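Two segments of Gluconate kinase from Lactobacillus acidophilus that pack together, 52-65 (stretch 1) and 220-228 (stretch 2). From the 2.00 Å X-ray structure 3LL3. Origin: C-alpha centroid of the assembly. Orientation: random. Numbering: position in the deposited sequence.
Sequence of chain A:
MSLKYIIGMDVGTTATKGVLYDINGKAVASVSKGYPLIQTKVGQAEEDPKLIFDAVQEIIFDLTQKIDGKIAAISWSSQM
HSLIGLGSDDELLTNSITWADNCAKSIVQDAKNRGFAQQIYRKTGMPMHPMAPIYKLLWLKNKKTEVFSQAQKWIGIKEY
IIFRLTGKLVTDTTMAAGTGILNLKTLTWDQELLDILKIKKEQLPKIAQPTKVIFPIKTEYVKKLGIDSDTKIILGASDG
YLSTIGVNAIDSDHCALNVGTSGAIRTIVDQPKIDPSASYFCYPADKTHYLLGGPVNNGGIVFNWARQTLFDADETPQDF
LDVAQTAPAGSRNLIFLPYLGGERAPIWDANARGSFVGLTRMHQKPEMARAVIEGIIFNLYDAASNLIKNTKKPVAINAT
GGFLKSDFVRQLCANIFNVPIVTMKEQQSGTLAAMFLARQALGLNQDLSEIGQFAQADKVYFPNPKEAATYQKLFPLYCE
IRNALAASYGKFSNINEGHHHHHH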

# COMPACT_ATOMS: atom_id res chain seq x y z
N ILE A 52 -10.67 -3.01 40.42
CA ILE A 52 -11.06 -1.67 40.01
C ILE A 52 -11.62 -0.91 41.20
O ILE A 52 -11.25 0.24 41.44
CB ILE A 52 -12.09 -1.70 38.87
CG1 ILE A 52 -11.44 -2.25 37.60
CG2 ILE A 52 -12.66 -0.32 38.64
CD1 ILE A 52 -12.35 -2.27 36.38
N PHE A 53 -12.50 -1.57 41.96
CA PHE A 53 -13.09 -0.92 43.12
C PHE A 53 -12.04 -0.59 44.20
O PHE A 53 -12.12 0.45 44.84
CB PHE A 53 -14.22 -1.75 43.73
CG PHE A 53 -14.84 -1.11 44.93
CD1 PHE A 53 -14.58 -1.59 46.20
CD2 PHE A 53 -15.64 0.01 44.80
CE1 PHE A 53 -15.14 -0.98 47.32
CE2 PHE A 53 -16.20 0.63 45.90
CZ PHE A 53 -15.95 0.12 47.16
N ASP A 54 -11.07 -1.48 44.39
CA ASP A 54 -9.94 -1.21 45.28
C ASP A 54 -9.16 0.03 44.82
O ASP A 54 -8.81 0.90 45.63
CB ASP A 54 -9.01 -2.42 45.38
CG ASP A 54 -9.61 -3.57 46.20
OD1 ASP A 54 -10.71 -3.41 46.78
OD2 ASP A 54 -8.98 -4.64 46.26
N ALA A 55 -8.87 0.13 43.52
CA ALA A 55 -8.20 1.32 43.00
C ALA A 55 -9.03 2.56 43.30
O ALA A 55 -8.51 3.58 43.71
CB ALA A 55 -7.94 1.18 41.50
N VAL A 56 -10.34 2.45 43.12
CA VAL A 56 -11.27 3.55 43.37
C VAL A 56 -11.19 4.06 44.82
O VAL A 56 -11.14 5.27 45.04
CB VAL A 56 -12.73 3.16 43.04
CG1 VAL A 56 -13.69 4.12 43.68
CG2 VAL A 56 -12.93 3.12 41.54
N GLN A 57 -11.19 3.15 45.79
CA GLN A 57 -11.12 3.58 47.19
C GLN A 57 -9.79 4.25 47.48
O GLN A 57 -9.72 5.22 48.22
CB GLN A 57 -11.24 2.40 48.14
CG GLN A 57 -12.48 1.58 47.97
CD GLN A 57 -12.43 0.35 48.86
OE1 GLN A 57 -12.34 -0.77 48.38
NE2 GLN A 57 -12.45 0.57 50.16
N GLU A 58 -8.74 3.69 46.89
CA GLU A 58 -7.38 4.14 47.11
C GLU A 58 -7.21 5.55 46.54
O GLU A 58 -6.71 6.45 47.22
CB GLU A 58 -6.44 3.16 46.44
CG GLU A 58 -5.08 3.07 47.06
CD GLU A 58 -4.23 2.01 46.39
OE1 GLU A 58 -4.78 0.93 46.08
OE2 GLU A 58 -3.02 2.26 46.18
N ILE A 59 -7.66 5.74 45.31
CA ILE A 59 -7.61 7.05 44.68
C ILE A 59 -8.35 8.11 45.50
O ILE A 59 -7.79 9.16 45.81
CB ILE A 59 -8.16 6.99 43.24
CG1 ILE A 59 -7.16 6.27 42.34
CG2 ILE A 59 -8.43 8.38 42.70
CD1 ILE A 59 -7.74 5.79 41.03
N ILE A 60 -9.59 7.82 45.89
CA ILE A 60 -10.37 8.79 46.65
C ILE A 60 -9.71 9.13 47.98
O ILE A 60 -9.63 10.30 48.37
CB ILE A 60 -11.80 8.30 46.86
CG1 ILE A 60 -12.50 8.16 45.51
CG2 ILE A 60 -12.56 9.26 47.80
CD1 ILE A 60 -13.87 7.50 45.58
N PHE A 61 -9.22 8.12 48.67
CA PHE A 61 -8.54 8.36 49.94
C PHE A 61 -7.33 9.29 49.76
O PHE A 61 -7.19 10.28 50.49
CB PHE A 61 -8.14 7.04 50.60
CG PHE A 61 -7.45 7.21 51.93
CD1 PHE A 61 -8.14 7.70 53.02
CD2 PHE A 61 -6.11 6.90 52.08
CE1 PHE A 61 -7.51 7.86 54.25
CE2 PHE A 61 -5.48 7.05 53.30
CZ PHE A 61 -6.18 7.54 54.38
N ASP A 62 -6.47 8.97 48.80
CA ASP A 62 -5.26 9.76 48.56
C ASP A 62 -5.58 11.22 48.29
O ASP A 62 -4.89 12.12 48.77
CB ASP A 62 -4.46 9.18 47.40
CG ASP A 62 -3.78 7.88 47.76
OD1 ASP A 62 -3.99 7.41 48.90
OD2 ASP A 62 -3.04 7.35 46.91
N LEU A 63 -6.63 11.45 47.51
CA LEU A 63 -7.08 12.81 47.22
C LEU A 63 -7.51 13.56 48.48
O LEU A 63 -7.11 14.70 48.70
CB LEU A 63 -8.22 12.79 46.19
CG LEU A 63 -7.79 12.40 44.77
CD1 LEU A 63 -8.98 12.32 43.82
CD2 LEU A 63 -6.72 13.36 44.23
N THR A 64 -8.32 12.92 49.32
CA THR A 64 -8.81 13.57 50.53
C THR A 64 -7.68 13.84 51.53
O THR A 64 -7.79 14.74 52.36
CB THR A 64 -9.90 12.74 51.24
OG1 THR A 64 -9.33 11.50 51.70
CG2 THR A 64 -11.05 12.47 50.28
N GLN A 65 -6.61 13.05 51.44
CA GLN A 65 -5.45 13.23 52.31
C GLN A 65 -4.72 14.52 51.97
O GLN A 65 -3.98 15.07 52.78
CB GLN A 65 -4.49 12.05 52.15
CG GLN A 65 -4.97 10.76 52.78
CD GLN A 65 -5.11 10.87 54.29
OE1 GLN A 65 -6.08 11.43 54.80
NE2 GLN A 65 -4.12 10.35 55.01
N GLU A 220 -19.19 2.45 56.38
CA GLU A 220 -17.94 1.76 56.16
C GLU A 220 -17.04 2.54 55.21
O GLU A 220 -15.88 2.82 55.53
CB GLU A 220 -18.20 0.38 55.57
CG GLU A 220 -16.97 -0.34 55.08
CD GLU A 220 -17.31 -1.71 54.54
OE1 GLU A 220 -18.51 -2.06 54.58
OE2 GLU A 220 -16.40 -2.44 54.08
N TYR A 221 -17.57 2.87 54.05
CA TYR A 221 -16.77 3.52 53.02
C TYR A 221 -16.60 5.01 53.26
O TYR A 221 -15.74 5.63 52.65
CB TYR A 221 -17.33 3.23 51.62
CG TYR A 221 -17.23 1.77 51.28
CD1 TYR A 221 -15.99 1.19 51.06
CD2 TYR A 221 -18.35 0.97 51.21
CE1 TYR A 221 -15.88 -0.16 50.76
CE2 TYR A 221 -18.26 -0.37 50.92
CZ TYR A 221 -17.02 -0.93 50.70
OH TYR A 221 -16.92 -2.28 50.41
N VAL A 222 -17.39 5.58 54.16
CA VAL A 222 -17.21 6.98 54.53
C VAL A 222 -15.88 7.13 55.25
O VAL A 222 -15.14 8.10 55.04
CB VAL A 222 -18.31 7.48 55.47
CG1 VAL A 222 -17.89 8.78 56.14
CG2 VAL A 222 -19.61 7.67 54.69
N LYS A 223 -15.58 6.15 56.09
CA LYS A 223 -14.32 6.10 56.80
C LYS A 223 -13.19 5.79 55.84
O LYS A 223 -12.20 6.51 55.78
CB LYS A 223 -14.38 5.03 57.90
CG LYS A 223 -15.70 5.03 58.67
CD LYS A 223 -15.84 3.80 59.58
CE LYS A 223 -17.12 3.88 60.42
NZ LYS A 223 -17.18 5.11 61.27
N LYS A 224 -13.34 4.71 55.07
CA LYS A 224 -12.26 4.21 54.22
C LYS A 224 -11.84 5.24 53.18
O LYS A 224 -10.67 5.29 52.80
CB LYS A 224 -12.66 2.91 53.52
CG LYS A 224 -12.81 1.71 54.45
CD LYS A 224 -12.89 0.41 53.66
CE LYS A 224 -13.37 -0.75 54.53
NZ LYS A 224 -13.19 -2.08 53.87
N LEU A 225 -12.79 6.04 52.70
CA LEU A 225 -12.52 6.99 51.63
C LEU A 225 -12.05 8.35 52.17
O LEU A 225 -11.50 9.16 51.43
CB LEU A 225 -13.75 7.16 50.74
CG LEU A 225 -14.32 5.91 50.06
CD1 LEU A 225 -15.21 6.33 48.91
CD2 LEU A 225 -13.22 4.97 49.56
N GLY A 226 -12.28 8.59 53.45
CA GLY A 226 -11.80 9.81 54.06
C GLY A 226 -12.76 10.96 53.84
O GLY A 226 -12.35 12.12 53.80
N ILE A 227 -14.04 10.63 53.73
CA ILE A 227 -15.06 11.63 53.41
C ILE A 227 -16.03 11.89 54.58
O ILE A 227 -15.87 11.35 55.66
CB ILE A 227 -15.82 11.24 52.12
CG1 ILE A 227 -16.48 9.86 52.28
CG2 ILE A 227 -14.87 11.21 50.94
CD1 ILE A 227 -17.19 9.35 51.00
N ASP A 228 -17.01 12.75 54.34
CA ASP A 228 -18.03 13.12 55.33
C ASP A 228 -19.21 12.21 55.13
O ASP A 228 -19.35 11.60 54.07
CB ASP A 228 -18.56 14.53 55.05
CG ASP A 228 -17.56 15.61 55.32
OD1 ASP A 228 -16.35 15.31 55.33
OD2 ASP A 228 -17.98 16.77 55.51

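The two stretches meet without a single hydrogen bond or salt bridge between them; 445 Å² of surface, both sides summed, is buried by side-chain packing and by the end of one helix resting on the flank of another. The helix axes approach to 9.4 Å with their N-to-C directions 57° apart, and the backbones come nearest at Phe61 and Leu225, whose CA atoms are 4.5 Å apart. At this approach main-chain atoms take part directly: Phe61 CA lies 3.4 Å from Leu225 O.

Leu225 is the center of the contact, with 97 Å² covered by stretch 1. Its CA-to-CB bond points sideways, but chi1 of -58° (m) and chi2 of -162° (t) bring the branched end nearer the other helix. CD2 lies 3.5 Å from both CA and CB of Gln57, while CD1 lies 3.8 Å from CD1 of Ile60. The Ile60 side chain starts toward stretch 2 and is extended in the m, t rotamer, which carries its CD1 to that meeting; its CG2 is 4.4 Å from CG2 of Ile227. Leucine suits the site because its forked end can touch two successive turns of the helix at once.

At one end of the contact the packing is aromatic. Phe53, chi1 179° (t), directs its ring edge at a face of Tyr221, chi1 -65° (m): Phe53 CZ is 3.6 Å from Tyr221 CE1, the ring centroids are 5.3 Å apart, and the planes stand at 89°, an offset edge-to-face pair. Both rings are buried, and the Tyr221 hydroxyl is satisfied elsewhere in the structure. Gln57 runs alongside. Its CB starts sideways, yet chi1 -57° (m) and chi2 174° (t) extend the chain so that NE2 lies 3.6 Å from Tyr221 CE1, at the ring edge, and 3.5 Å from Lys224 CD. These are van der Waals contacts to carbon, so the amide covers its neighbors rather than bonding to them. Lys224 is fully extended beyond chi1 (chi2 to chi4 all t), and its NZ turns to its own helix, forming a salt bridge with Glu220 OE2 at 3.2 Å, weak as a hydrogen bond.

At the other end, the terminus of the second helix sits against Phe61 and Thr64. The approach of Phe61 CA to Leu225 O is a CA-H...O contact, with an angle of 150° at H. Thr64 OG1 is 3.2 Å from Leu225 O, but with chi1 at 65° (p) the hydroxyl donates to Phe61 O, 2.7 Å away in its own helix, leaving the methyl CG2 4.1 Å from Ile227 CG2.

Gly226 closes the helix in a Schellman motif, with phi/psi of 84/30 and Ile227 N bonded to Val222 O at 3.1 Å. Glycine is called for twice: a CB would jam against the preceding carbonyl O, and its ideal position falls 2.5 Å from Thr64 OG1, a clash.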